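Local coordinates for protein L-asparaginase I (Vibrio cholerae, PDB 2OCD) that probably hydrolyses L-asparagine to L-aspartate and ammonium, as a homotetrameric cytoplasmic asparaginase of the asparaginase 1 family, at residues 9-14 / 69-74; 73-78 / 85-90; 92-97 / 112-117; 47-52 / 134-139. All coordinates share one frame; numbering follows the deposited sequence.

Interaction 1: 9-14 / 69-74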
loop_
_atom_site.group_PDB
_atom_site.type_symbol
_atom_site.label_atom_id
_atom_site.label_comp_id
_atom_site.label_asym_id
_atom_site.label_seq_id
_atom_site.Cartn_x
_atom_site.Cartn_y
_atom_site.Cartn_z
ATOM N N ALA B 9 -11.323 28.608 -15.244
ATOM C CA ALA B 9 -12.230 29.395 -14.440
ATOM C C ALA B 9 -11.701 29.364 -12.992
ATOM O O ALA B 9 -11.755 28.310 -12.330
ATOM C CB ALA B 9 -13.611 28.777 -14.521
ATOM N N TYR B 10 -11.136 30.481 -12.517
ATOM C CA TYR B 10 -10.632 30.559 -11.111
ATOM C C TYR B 10 -11.778 31.034 -10.306
ATOM O O TYR B 10 -12.027 32.228 -10.238
ATOM C CB TYR B 10 -9.423 31.506 -10.934
ATOM C CG TYR B 10 -8.975 31.694 -9.506
ATOM C CD1 TYR B 10 -8.932 30.618 -8.620
ATOM C CD2 TYR B 10 -8.573 32.923 -9.038
ATOM C CE1 TYR B 10 -8.516 30.769 -7.299
ATOM C CE2 TYR B 10 -8.156 33.096 -7.716
ATOM C CZ TYR B 10 -8.124 32.021 -6.854
ATOM O OH TYR B 10 -7.754 32.181 -5.509
ATOM N N THR B 11 -12.496 30.088 -9.727
ATOM C CA THR B 11 -13.719 30.376 -9.013
ATOM C C THR B 11 -13.416 30.810 -7.579
ATOM O O THR B 11 -14.178 31.562 -6.961
ATOM C CB THR B 11 -14.591 29.150 -9.000
ATOM O OG1 THR B 11 -14.017 28.171 -8.135
ATOM C CG2 THR B 11 -14.686 28.563 -10.416
ATOM N N GLY B 12 -12.285 30.342 -7.071
ATOM C CA GLY B 12 -11.903 30.526 -5.667
ATOM C C GLY B 12 -10.916 29.459 -5.177
ATOM O O GLY B 12 -10.486 28.547 -5.923
ATOM N N GLY B 13 -10.552 29.578 -3.916
ATOM C CA GLY B 13 -9.758 28.559 -3.261
ATOM C C GLY B 13 -8.306 28.912 -3.121
ATOM O O GLY B 13 -7.771 29.685 -3.902
ATOM N N THR B 14 -7.694 28.313 -2.105
ATOM C CA THR B 14 -6.291 28.506 -1.736
ATOM C C THR B 14 -5.275 28.636 -2.911
ATOM O O THR B 14 -4.283 29.344 -2.796
ATOM C CB THR B 14 -5.834 27.320 -0.778
ATOM O OG1 THR B 14 -6.821 27.102 0.252
ATOM C CG2 THR B 14 -4.476 27.608 -0.143
ATOM N N GLN B 69 -24.838 27.151 -10.432
ATOM C CA GLN B 69 -25.480 27.658 -11.640
ATOM C C GLN B 69 -24.557 28.621 -12.346
ATOM O O GLN B 69 -24.381 28.512 -13.575
ATOM C CB GLN B 69 -26.782 28.395 -11.273
ATOM C CG GLN B 69 -27.750 28.672 -12.411
ATOM C CD GLN B 69 -28.265 27.384 -13.075
ATOM O OE1 GLN B 69 -28.726 26.435 -12.401
ATOM N NE2 GLN B 69 -28.158 27.337 -14.384
ATOM N N LEU B 70 -23.986 29.565 -11.571
ATOM C CA LEU B 70 -22.974 30.534 -12.045
ATOM C C LEU B 70 -21.848 29.800 -12.769
ATOM O O LEU B 70 -21.562 30.127 -13.933
ATOM C CB LEU B 70 -22.390 31.353 -10.886
ATOM C CG LEU B 70 -23.391 32.168 -10.015
ATOM C CD1 LEU B 70 -22.767 33.203 -8.969
ATOM C CD2 LEU B 70 -24.465 32.851 -10.924
ATOM N N ILE B 71 -21.253 28.772 -12.130
ATOM C CA ILE B 71 -20.179 28.030 -12.769
ATOM C C ILE B 71 -20.681 27.336 -14.091
ATOM O O ILE B 71 -20.073 27.460 -15.176
ATOM C CB ILE B 71 -19.547 27.016 -11.797
ATOM C CG1 ILE B 71 -19.061 27.702 -10.497
ATOM C CG2 ILE B 71 -18.375 26.338 -12.436
ATOM C CD1 ILE B 71 -18.665 26.699 -9.395
ATOM N N ALA B 72 -21.795 26.610 -13.986
ATOM C CA ALA B 72 -22.427 25.985 -15.154
ATOM C C ALA B 72 -22.685 27.031 -16.238
ATOM O O ALA B 72 -22.360 26.850 -17.389
ATOM C CB ALA B 72 -23.729 25.298 -14.748
ATOM N N ASP B 73 -23.268 28.157 -15.869
ATOM C CA ASP B 73 -23.583 29.175 -16.871
ATOM C C ASP B 73 -22.355 29.741 -17.534
ATOM O O ASP B 73 -22.408 30.126 -18.676
ATOM C CB ASP B 73 -24.364 30.300 -16.245
ATOM C CG ASP B 73 -25.745 29.876 -15.815
ATOM O OD1 ASP B 73 -26.272 28.849 -16.328
ATOM O OD2 ASP B 73 -26.298 30.606 -14.954
ATOM N N ASP B 74 -21.261 29.799 -16.794
ATOM C CA ASP B 74 -20.026 30.355 -17.290
ATOM C C ASP B 74 -19.480 29.365 -18.318
ATOM O O ASP B 74 -19.222 29.700 -19.483
ATOM C CB ASP B 74 -19.097 30.555 -16.104
ATOM C CG ASP B 74 -17.743 31.029 -16.499
ATOM O OD1 ASP B 74 -16.721 30.771 -15.814
ATOM O OD2 ASP B 74 -17.686 31.658 -17.529
#
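Ala-9 and Thr-11 of strand 5-12 face Asp-74 and Ile-71 of helix 65-78. In this alpha/beta sheet the helix belongs to a beta-alpha-beta crossover: it links strands 48-58 and 84-88, which flank strand 5-12, so it must pass over the strand between them. The apolar part of the contact is light, with Thr-11 CG2 lying 4.5 Å from Ile-71 CG1. Ile-71 suits a helix face turned to a sheet, and it also packs on Ile-87 and Thr-97. Threonine shows its methyl to the helix, while OG1 is bonded to the carbonyl of Leu-88 on the next strand.

The second touch is between unlike groups. Asp-74 has CG opposite the backbone N (chi1 176°), which carries its carboxylate toward the strand until OD1 is 3.9 Å from Ala-9 CB. The small methyl leaves room for that carboxylate, whose OD1 accepts a bond from Tyr-54 OH and whose OD2 takes a weak one from Tyr-7 OH.

Polar bonds within each segment complete the account. On the helix, Gln-69 NE2 donates to Asp-73 OD1 at 3.1 Å, one turn on. Gly-12 and Gly-13 lead the chain on to Thr-14, the predicted nucleophile; there Tyr-10 OH donates to Gly-13 O across 3.0 Å, with a C=O...donor angle of 152°.

Interaction 2: 73-78 / 85-90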
loop_
_atom_site.group_PDB
_atom_site.type_symbol
_atom_site.label_atom_id
_atom_site.label_comp_id
_atom_site.label_asym_id
_atom_site.label_seq_id
_atom_site.Cartn_x
_atom_site.Cartn_y
_atom_site.Cartn_z
ATOM N N ASP B 73 -23.268 28.157 -15.869
ATOM C CA ASP B 73 -23.583 29.175 -16.871
ATOM C C ASP B 73 -22.355 29.741 -17.534
ATOM O O ASP B 73 -22.408 30.126 -18.676
ATOM C CB ASP B 73 -24.364 30.300 -16.245
ATOM C CG ASP B 73 -25.745 29.876 -15.815
ATOM O OD1 ASP B 73 -26.272 28.849 -16.328
ATOM O OD2 ASP B 73 -26.298 30.606 -14.954
ATOM N N ASP B 74 -21.261 29.799 -16.794
ATOM C CA ASP B 74 -20.026 30.355 -17.290
ATOM C C ASP B 74 -19.480 29.365 -18.318
ATOM O O ASP B 74 -19.222 29.700 -19.483
ATOM C CB ASP B 74 -19.097 30.555 -16.104
ATOM C CG ASP B 74 -17.743 31.029 -16.499
ATOM O OD1 ASP B 74 -16.721 30.771 -15.814
ATOM O OD2 ASP B 74 -17.686 31.658 -17.529
ATOM N N ILE B 75 -19.388 28.111 -17.924
ATOM C CA ILE B 75 -19.016 27.072 -18.878
ATOM C C ILE B 75 -19.828 27.113 -20.209
ATOM O O ILE B 75 -19.218 27.145 -21.323
ATOM C CB ILE B 75 -19.068 25.670 -18.203
ATOM C CG1 ILE B 75 -18.015 25.619 -17.109
ATOM C CG2 ILE B 75 -18.783 24.527 -19.235
ATOM C CD1 ILE B 75 -16.644 25.918 -17.655
ATOM N N ALA B 76 -21.160 27.104 -20.088
ATOM C CA ALA B 76 -22.085 27.168 -21.236
ATOM C C ALA B 76 -21.744 28.319 -22.182
ATOM O O ALA B 76 -21.694 28.145 -23.409
ATOM C CB ALA B 76 -23.531 27.347 -20.754
ATOM N N ALA B 77 -21.512 29.493 -21.594
ATOM C CA ALA B 77 -21.214 30.671 -22.362
ATOM C C ALA B 77 -19.916 30.441 -23.094
ATOM O O ALA B 77 -19.749 30.954 -24.183
ATOM C CB ALA B 77 -21.102 31.861 -21.485
ATOM N N ASN B 78 -18.997 29.681 -22.522
ATOM C CA ASN B 78 -17.705 29.523 -23.156
ATOM C C ASN B 78 -17.587 28.201 -23.901
ATOM O O ASN B 78 -16.535 27.884 -24.520
ATOM C CB ASN B 78 -16.598 29.682 -22.118
ATOM C CG ASN B 78 -16.410 31.111 -21.713
ATOM O OD1 ASN B 78 -16.757 31.521 -20.592
ATOM N ND2 ASN B 78 -15.897 31.907 -22.636
ATOM N N PHE B 85 -12.008 22.544 -20.322
ATOM C CA PHE B 85 -12.243 23.470 -19.216
ATOM C C PHE B 85 -11.677 22.940 -17.953
ATOM O O PHE B 85 -11.877 21.770 -17.670
ATOM C CB PHE B 85 -13.736 23.654 -19.048
ATOM C CG PHE B 85 -14.411 24.056 -20.323
ATOM C CD1 PHE B 85 -14.514 25.385 -20.663
ATOM C CD2 PHE B 85 -14.872 23.091 -21.212
ATOM C CE1 PHE B 85 -15.075 25.743 -21.812
ATOM C CE2 PHE B 85 -15.417 23.452 -22.376
ATOM C CZ PHE B 85 -15.523 24.787 -22.686
ATOM N N VAL B 86 -10.978 23.797 -17.207
ATOM C CA VAL B 86 -10.481 23.510 -15.862
ATOM C C VAL B 86 -11.064 24.485 -14.876
ATOM O O VAL B 86 -10.919 25.681 -15.029
ATOM C CB VAL B 86 -8.942 23.656 -15.757
ATOM C CG1 VAL B 86 -8.452 23.427 -14.287
ATOM C CG2 VAL B 86 -8.256 22.679 -16.701
ATOM N N ILE B 87 -11.697 23.969 -13.831
ATOM C CA ILE B 87 -12.329 24.808 -12.838
ATOM C C ILE B 87 -11.461 24.721 -11.590
ATOM O O ILE B 87 -11.390 23.662 -10.939
ATOM C CB ILE B 87 -13.770 24.327 -12.553
ATOM C CG1 ILE B 87 -14.678 24.581 -13.758
ATOM C CG2 ILE B 87 -14.380 25.016 -11.334
ATOM C CD1 ILE B 87 -15.907 23.607 -13.849
ATOM N N LEU B 88 -10.796 25.832 -11.269
ATOM C CA LEU B 88 -10.088 25.990 -9.972
ATOM C C LEU B 88 -11.051 26.382 -8.892
ATOM O O LEU B 88 -11.863 27.236 -9.075
ATOM C CB LEU B 88 -8.955 27.023 -10.036
ATOM C CG LEU B 88 -7.879 26.699 -11.069
ATOM C CD1 LEU B 88 -6.766 27.792 -11.021
ATOM C CD2 LEU B 88 -7.351 25.182 -10.854
ATOM N N HIS B 89 -10.918 25.738 -7.754
ATOM C CA HIS B 89 -11.968 25.637 -6.734
ATOM C C HIS B 89 -11.296 25.326 -5.392
ATOM O O HIS B 89 -10.273 24.701 -5.357
ATOM C CB HIS B 89 -12.900 24.497 -7.134
ATOM C CG HIS B 89 -14.193 24.458 -6.385
ATOM N ND1 HIS B 89 -14.271 24.221 -5.027
ATOM C CD2 HIS B 89 -15.470 24.586 -6.818
ATOM C CE1 HIS B 89 -15.538 24.211 -4.660
ATOM N NE2 HIS B 89 -16.283 24.421 -5.731
ATOM N N GLY B 90 -11.843 25.806 -4.290
ATOM C CA GLY B 90 -11.364 25.411 -2.997
ATOM C C GLY B 90 -11.780 23.974 -2.716
ATOM O O GLY B 90 -12.822 23.523 -3.197
#
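The Ile-75 and Phe-85 side chains pass alongside each other, pointing contrary ways, the isoleucine reaching from the helix and the phenylalanine from the strand. Ile-75 leaves the helix askew to the strand, but its far end turns inward: CG1 stands beside the backbone N (chi1 -65°) and the second torsion bends the chain again, bringing CD1 to 3.7 Å from Phe-85 CD1. That methyl meets the ring obliquely and also lies 3.9 Å from Phe-85 CB, so it rests against the base of the aromatic side chain as well as its ring.

Phe-85 has CG opposite its own carbonyl carbon (chi1 -53°), which sends the ring out from the strand toward the backbone at Asn-78. There the backbone oxygen of Asn-78 approaches the ring's edge, close to its plane, with O and Phe-85 CZ 3.7 Å apart. An aromatic C-H edge carries slight positive charge, so this is a mildly favourable place for a carbonyl oxygen. Ile-87, two residues along on the same strand face, extends the apolar patch more loosely, its CD1 being 4.4 Å from Ile-75 CG1. Large hydrophobic residues fit this buried seam, where the short segments of helix and strand run nearly antiparallel, at 155°, with axes 10.8 Å apart.

The helix thus returns the chain to begin strand 84-88, the second half of its crossover. Ile-87 also touches Thr-11 and Val-112 on the strands to either side, while Val-86 points the other way, into helix 127-141.

Interaction 3: 92-97 / 112-117. With ACT (acetate ion), chain G.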
loop_
_atom_site.group_PDB
_atom_site.type_symbol
_atom_site.label_atom_id
_atom_site.label_comp_id
_atom_site.label_asym_id
_atom_site.label_seq_id
_atom_site.Cartn_x
_atom_site.Cartn_y
_atom_site.Cartn_z
ATOM N N ASP B 92 -12.749 22.391 0.165
ATOM C CA ASP B 92 -13.755 21.918 1.138
ATOM C C ASP B 92 -15.004 21.312 0.473
ATOM O O ASP B 92 -15.543 20.326 0.970
ATOM C CB ASP B 92 -14.157 23.024 2.117
ATOM C CG ASP B 92 -13.059 23.330 3.137
ATOM O OD1 ASP B 92 -13.147 24.391 3.810
ATOM O OD2 ASP B 92 -12.108 22.527 3.268
ATOM N N THR B 93 -15.475 21.899 -0.621
ATOM C CA THR B 93 -16.692 21.429 -1.234
ATOM C C THR B 93 -16.501 21.141 -2.719
ATOM O O THR B 93 -17.443 21.022 -3.479
ATOM C CB THR B 93 -17.848 22.407 -1.049
ATOM O OG1 THR B 93 -17.561 23.591 -1.771
ATOM C CG2 THR B 93 -18.094 22.725 0.431
HETATM N N MSE B 94 -15.260 20.947 -3.100
HETATM C CA MSE B 94 -14.918 20.644 -4.440
HETATM C C MSE B 94 -15.679 19.436 -4.930
HETATM O O MSE B 94 -16.033 19.406 -6.096
HETATM C CB MSE B 94 -13.442 20.388 -4.524
HETATM C CG MSE B 94 -12.988 20.067 -5.875
HETATM SE SE MSE B 94 -11.039 20.141 -5.896
HETATM C CE MSE B 94 -10.605 18.286 -5.937
ATOM N N ALA B 95 -15.915 18.442 -4.066
ATOM C CA ALA B 95 -16.625 17.203 -4.477
ATOM C C ALA B 95 -18.096 17.436 -4.684
ATOM O O ALA B 95 -18.705 16.805 -5.555
ATOM C CB ALA B 95 -16.416 16.055 -3.509
ATOM N N TYR B 96 -18.683 18.333 -3.903
ATOM C CA TYR B 96 -20.092 18.654 -4.107
ATOM C C TYR B 96 -20.233 19.424 -5.395
ATOM O O TYR B 96 -21.164 19.203 -6.162
ATOM C CB TYR B 96 -20.663 19.468 -2.978
ATOM C CG TYR B 96 -20.823 18.733 -1.667
ATOM C CD1 TYR B 96 -19.807 18.731 -0.734
ATOM C CD2 TYR B 96 -22.016 18.123 -1.327
ATOM C CE1 TYR B 96 -19.938 18.067 0.495
ATOM C CE2 TYR B 96 -22.166 17.481 -0.108
ATOM C CZ TYR B 96 -21.119 17.447 0.791
ATOM O OH TYR B 96 -21.245 16.821 2.011
ATOM N N THR B 97 -19.327 20.344 -5.660
ATOM C CA THR B 97 -19.438 21.038 -6.904
ATOM C C THR B 97 -19.331 20.067 -8.101
ATOM O O THR B 97 -20.129 20.118 -9.035
ATOM C CB THR B 97 -18.429 22.154 -6.966
ATOM O OG1 THR B 97 -18.876 23.178 -6.064
ATOM C CG2 THR B 97 -18.341 22.722 -8.380
ATOM N N VAL B 112 -14.266 18.586 -18.556
ATOM C CA VAL B 112 -14.356 19.552 -17.465
ATOM C C VAL B 112 -13.704 18.912 -16.255
ATOM O O VAL B 112 -14.156 17.905 -15.758
ATOM C CB VAL B 112 -15.799 19.953 -17.142
ATOM C CG1 VAL B 112 -15.798 21.164 -16.254
ATOM C CG2 VAL B 112 -16.563 20.232 -18.388
ATOM N N ILE B 113 -12.586 19.510 -15.845
ATOM C CA ILE B 113 -11.746 19.039 -14.786
ATOM C C ILE B 113 -11.729 20.088 -13.688
ATOM O O ILE B 113 -11.236 21.205 -13.879
ATOM C CB ILE B 113 -10.313 18.856 -15.270
ATOM C CG1 ILE B 113 -10.236 17.991 -16.528
ATOM C CG2 ILE B 113 -9.500 18.177 -14.211
ATOM C CD1 ILE B 113 -8.751 17.574 -16.885
ATOM N N VAL B 114 -12.253 19.720 -12.530
ATOM C CA VAL B 114 -12.191 20.538 -11.315
ATOM C C VAL B 114 -10.900 20.197 -10.548
ATOM O O VAL B 114 -10.586 19.032 -10.330
ATOM C CB VAL B 114 -13.407 20.253 -10.415
ATOM C CG1 VAL B 114 -13.380 21.113 -9.137
ATOM C CG2 VAL B 114 -14.695 20.424 -11.228
ATOM N N THR B 115 -10.133 21.212 -10.174
ATOM C CA THR B 115 -8.937 20.973 -9.386
ATOM C C THR B 115 -8.625 22.133 -8.465
ATOM O O THR B 115 -9.353 23.128 -8.404
ATOM C CB THR B 115 -7.733 20.589 -10.301
ATOM O OG1 THR B 115 -6.656 20.055 -9.508
ATOM C CG2 THR B 115 -7.242 21.719 -11.080
ATOM N N GLY B 116 -7.543 21.987 -7.729
ATOM C CA GLY B 116 -7.153 22.963 -6.712
ATOM C C GLY B 116 -5.854 22.530 -6.073
ATOM O O GLY B 116 -5.099 21.704 -6.626
ATOM N N SER B 117 -5.584 23.081 -4.897
ATOM C CA SER B 117 -4.421 22.715 -4.146
ATOM C C SER B 117 -4.565 23.084 -2.661
ATOM O O SER B 117 -5.394 23.888 -2.287
ATOM C CB SER B 117 -3.193 23.388 -4.762
ATOM O OG SER B 117 -3.108 24.759 -4.375
HETATM C C ACT G . -11.087 26.404 1.032
HETATM O O ACT G . -10.297 27.069 0.293
HETATM O OXT ACT G . -11.087 25.161 0.877
HETATM C CH3 ACT G . -11.995 27.028 2.067
#
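Met-94, present as selenomethionine, meets Val-114 through an extended side chain: CG lies opposite the backbone N (chi1 -180°), the next torsion is also stretched out, and the chain bends only at chi3. Val-114 has CG1 opposite its own N (chi1 -179°), and the two side chains lie side by side, running contrary ways. The setting is a beta-alpha-beta crossover, in which helix 94-104 joins the adjacent parallel strands 84-88 and 112-115.

The packing is close where Met-94 CG approaches Val-114 CG1 at 3.4 Å. Farther out, SE lies over the backbone at the end of the strand, 4.0 Å from Thr-115 C and 4.4 Å from Gly-116 N. A long, flexible, unbranched side chain can follow that surface and continue to Leu-149 and Phe-151 on the next strand, while a branched valine fits the strand; glycine leaves the backbone accessible to the selenium.

Just before the helix, Asp-92 is a predicted substrate-binding residue. Its OD2 is salt-bridged to Lys-163 and its OD1 is bonded to Asn-247 of a second subunit, consistent with a pocket completed at a subunit interface. An acetate, probably from the crystallisation liquor, lies beside it and also has a weak bond from Thr-14 OG1. Asp-92 N donates weakly to acetate OXT, 3.3 Å away, with an N-H...acceptor angle of 159°.

Interaction 4: 47-52 / 134-139. With ACT (acetate ion), chain F.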
loop_
_atom_site.group_PDB
_atom_site.type_symbol
_atom_site.label_atom_id
_atom_site.label_comp_id
_atom_site.label_asym_id
_atom_site.label_seq_id
_atom_site.Cartn_x
_atom_site.Cartn_y
_atom_site.Cartn_z
ATOM N N PRO B 47 -1.236 23.280 -24.007
ATOM C CA PRO B 47 -2.266 23.989 -24.751
ATOM C C PRO B 47 -2.270 25.467 -24.377
ATOM O O PRO B 47 -1.859 25.843 -23.267
ATOM C CB PRO B 47 -3.552 23.337 -24.262
ATOM C CG PRO B 47 -3.233 22.999 -22.850
ATOM C CD PRO B 47 -1.788 22.599 -22.814
ATOM N N LEU B 48 -2.729 26.304 -25.298
ATOM C CA LEU B 48 -3.080 27.681 -24.948
ATOM C C LEU B 48 -4.103 27.646 -23.789
ATOM O O LEU B 48 -4.807 26.663 -23.604
ATOM C CB LEU B 48 -3.694 28.403 -26.166
ATOM C CG LEU B 48 -2.786 28.726 -27.371
ATOM C CD1 LEU B 48 -3.595 29.445 -28.442
ATOM C CD2 LEU B 48 -1.621 29.572 -26.946
ATOM N N PHE B 49 -4.181 28.726 -23.030
ATOM C CA PHE B 49 -5.172 28.835 -21.983
ATOM C C PHE B 49 -5.546 30.309 -21.725
ATOM O O PHE B 49 -4.701 31.196 -21.773
ATOM C CB PHE B 49 -4.670 28.162 -20.696
ATOM C CG PHE B 49 -3.507 28.865 -20.046
ATOM C CD1 PHE B 49 -2.217 28.408 -20.234
ATOM C CD2 PHE B 49 -3.712 29.970 -19.227
ATOM C CE1 PHE B 49 -1.118 29.054 -19.630
ATOM C CE2 PHE B 49 -2.646 30.647 -18.619
ATOM C CZ PHE B 49 -1.335 30.193 -18.827
ATOM N N THR B 50 -6.834 30.525 -21.470
ATOM C CA THR B 50 -7.379 31.773 -20.963
ATOM C C THR B 50 -7.963 31.521 -19.565
ATOM O O THR B 50 -8.740 30.576 -19.345
ATOM C CB THR B 50 -8.514 32.269 -21.877
ATOM O OG1 THR B 50 -8.038 32.292 -23.223
ATOM C CG2 THR B 50 -9.027 33.662 -21.478
ATOM N N ILE B 51 -7.588 32.392 -18.635
ATOM C CA ILE B 51 -8.074 32.346 -17.289
ATOM C C ILE B 51 -9.007 33.527 -17.079
ATOM O O ILE B 51 -8.672 34.644 -17.473
ATOM C CB ILE B 51 -6.926 32.380 -16.300
ATOM C CG1 ILE B 51 -7.435 32.272 -14.874
ATOM C CG2 ILE B 51 -6.078 33.651 -16.450
ATOM C CD1 ILE B 51 -6.335 31.926 -13.910
ATOM N N HIS B 52 -10.174 33.233 -16.476
ATOM C CA HIS B 52 -11.091 34.214 -15.957
ATOM C C HIS B 52 -11.159 34.068 -14.453
ATOM O O HIS B 52 -11.522 33.033 -13.953
ATOM C CB HIS B 52 -12.516 33.970 -16.508
ATOM C CG HIS B 52 -13.583 34.808 -15.855
ATOM N ND1 HIS B 52 -13.534 36.185 -15.813
ATOM C CD2 HIS B 52 -14.729 34.459 -15.224
ATOM C CE1 HIS B 52 -14.608 36.646 -15.189
ATOM N NE2 HIS B 52 -15.349 35.619 -14.815
ATOM N N ASN B 134 -0.938 19.311 -14.974
ATOM C CA ASN B 134 -1.461 18.087 -15.571
ATOM C C ASN B 134 -2.953 18.135 -15.933
ATOM O O ASN B 134 -3.384 17.409 -16.846
ATOM C CB ASN B 134 -1.211 16.902 -14.637
ATOM C CG ASN B 134 0.252 16.473 -14.574
ATOM O OD1 ASN B 134 1.085 16.912 -15.380
ATOM N ND2 ASN B 134 0.570 15.603 -13.587
ATOM N N ALA B 135 -3.741 18.935 -15.199
ATOM C CA ALA B 135 -5.150 19.111 -15.521
ATOM C C ALA B 135 -5.198 19.678 -16.899
ATOM O O ALA B 135 -5.963 19.203 -17.756
ATOM C CB ALA B 135 -5.858 20.073 -14.561
ATOM N N LEU B 136 -4.369 20.700 -17.120
ATOM C CA LEU B 136 -4.270 21.271 -18.437
ATOM C C LEU B 136 -3.794 20.238 -19.466
ATOM O O LEU B 136 -4.423 20.078 -20.502
ATOM C CB LEU B 136 -3.384 22.523 -18.440
ATOM C CG LEU B 136 -4.067 23.822 -17.938
ATOM C CD1 LEU B 136 -3.089 25.036 -17.947
ATOM C CD2 LEU B 136 -5.356 24.170 -18.722
ATOM N N HIS B 137 -2.718 19.527 -19.180
ATOM C CA HIS B 137 -2.203 18.548 -20.118
ATOM C C HIS B 137 -3.244 17.448 -20.420
ATOM O O HIS B 137 -3.394 17.029 -21.575
ATOM C CB HIS B 137 -0.887 17.939 -19.592
ATOM C CG HIS B 137 -0.314 16.855 -20.454
ATOM N ND1 HIS B 137 0.043 17.054 -21.768
ATOM C CD2 HIS B 137 -0.002 15.566 -20.172
ATOM C CE1 HIS B 137 0.548 15.936 -22.262
ATOM N NE2 HIS B 137 0.541 15.020 -21.309
ATOM N N VAL B 138 -3.965 17.008 -19.387
ATOM C CA VAL B 138 -4.934 15.894 -19.491
ATOM C C VAL B 138 -6.188 16.302 -20.272
ATOM O O VAL B 138 -6.671 15.555 -21.120
ATOM C CB VAL B 138 -5.279 15.362 -18.074
ATOM C CG1 VAL B 138 -6.488 14.527 -18.083
ATOM C CG2 VAL B 138 -4.129 14.544 -17.550
ATOM N N ALA B 139 -6.696 17.487 -19.992
ATOM C CA ALA B 139 -7.723 18.144 -20.809
ATOM C C ALA B 139 -7.427 18.181 -22.304
ATOM O O ALA B 139 -8.307 17.991 -23.088
ATOM C CB ALA B 139 -7.925 19.580 -20.315
HETATM C C ACT F . -18.368 35.034 -13.850
HETATM O O ACT F . -17.770 35.908 -13.157
HETATM O OXT ACT F . -18.985 34.172 -13.188
HETATM C CH3 ACT F . -18.371 35.010 -15.360
#
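The Phe-49 ring meets Leu-136 obliquely, CD1 of the aromatic residue lying 4.2 Å from CD1 of the leucine, which runs roughly perpendicular to the phenylalanine side chain. The same ring also meets that of His-42, their planes inclined at about 25°. Phe-49 takes the less common rotamer with CG between the backbone N and the carbonyl carbon (chi1 68°), which stands the ring out from the strand, beside Leu-136. The other flat group, the imidazole of His-52, takes no part in the touch with segment 134-139. At its edge, near the ring plane, NE2 donates an almost straight bond (172°) to O of an acetate at 2.9 Å; the ring of Tyr-54 meets it as well.

Pro-47, just before the strand, supplies the second touch. Its CG stands 3.9 Å from Leu-136 O and 4.4 Å from Leu-136 CB. A compact ring suits this spot, because it gives the helix a hydrophobic surface at the point where the chain enters strand 48-58. Leu-136 also packs on Ile-6 of the adjoining strand, so one branched side chain bridges two strands from the helix. His-137, whose CB points away from segment 47-52, packs on Arg-125 of a third subunit.

Between strand and helix the contact therefore rests on dispersion and on exclusion of water by apolar groups, forces with little directional demand; the directional bond from His-52 to an acetate, probably from the crystallisation liquor, lies apart from this packing and probably contributes nothing to holding strand and helix together.

All four contacts pack a helix on one mixed sheet, where strands 48-58, 5-12, 84-88 and 112-115 lie in that order. Interactions 1 and 2 share helix 65-78, with centres about 5 Å apart. Centre to centre, interaction 3 lies about 10 and 11 Å from these, and interaction 4 about 15, 12 and 15 Å from interactions 1, 2 and 3. Along the chain, interactions 2 and 3 nest within the loop closed by interaction 4, whose segments alternate with those of interaction 1; interaction 1 closes before interaction 3 opens. Helices 65-78 and 127-141 pack on opposite sides of strand 84-88. The framework places predicted active-site residues Thr-14 and Thr-91 just after strands 5-12 and 84-88.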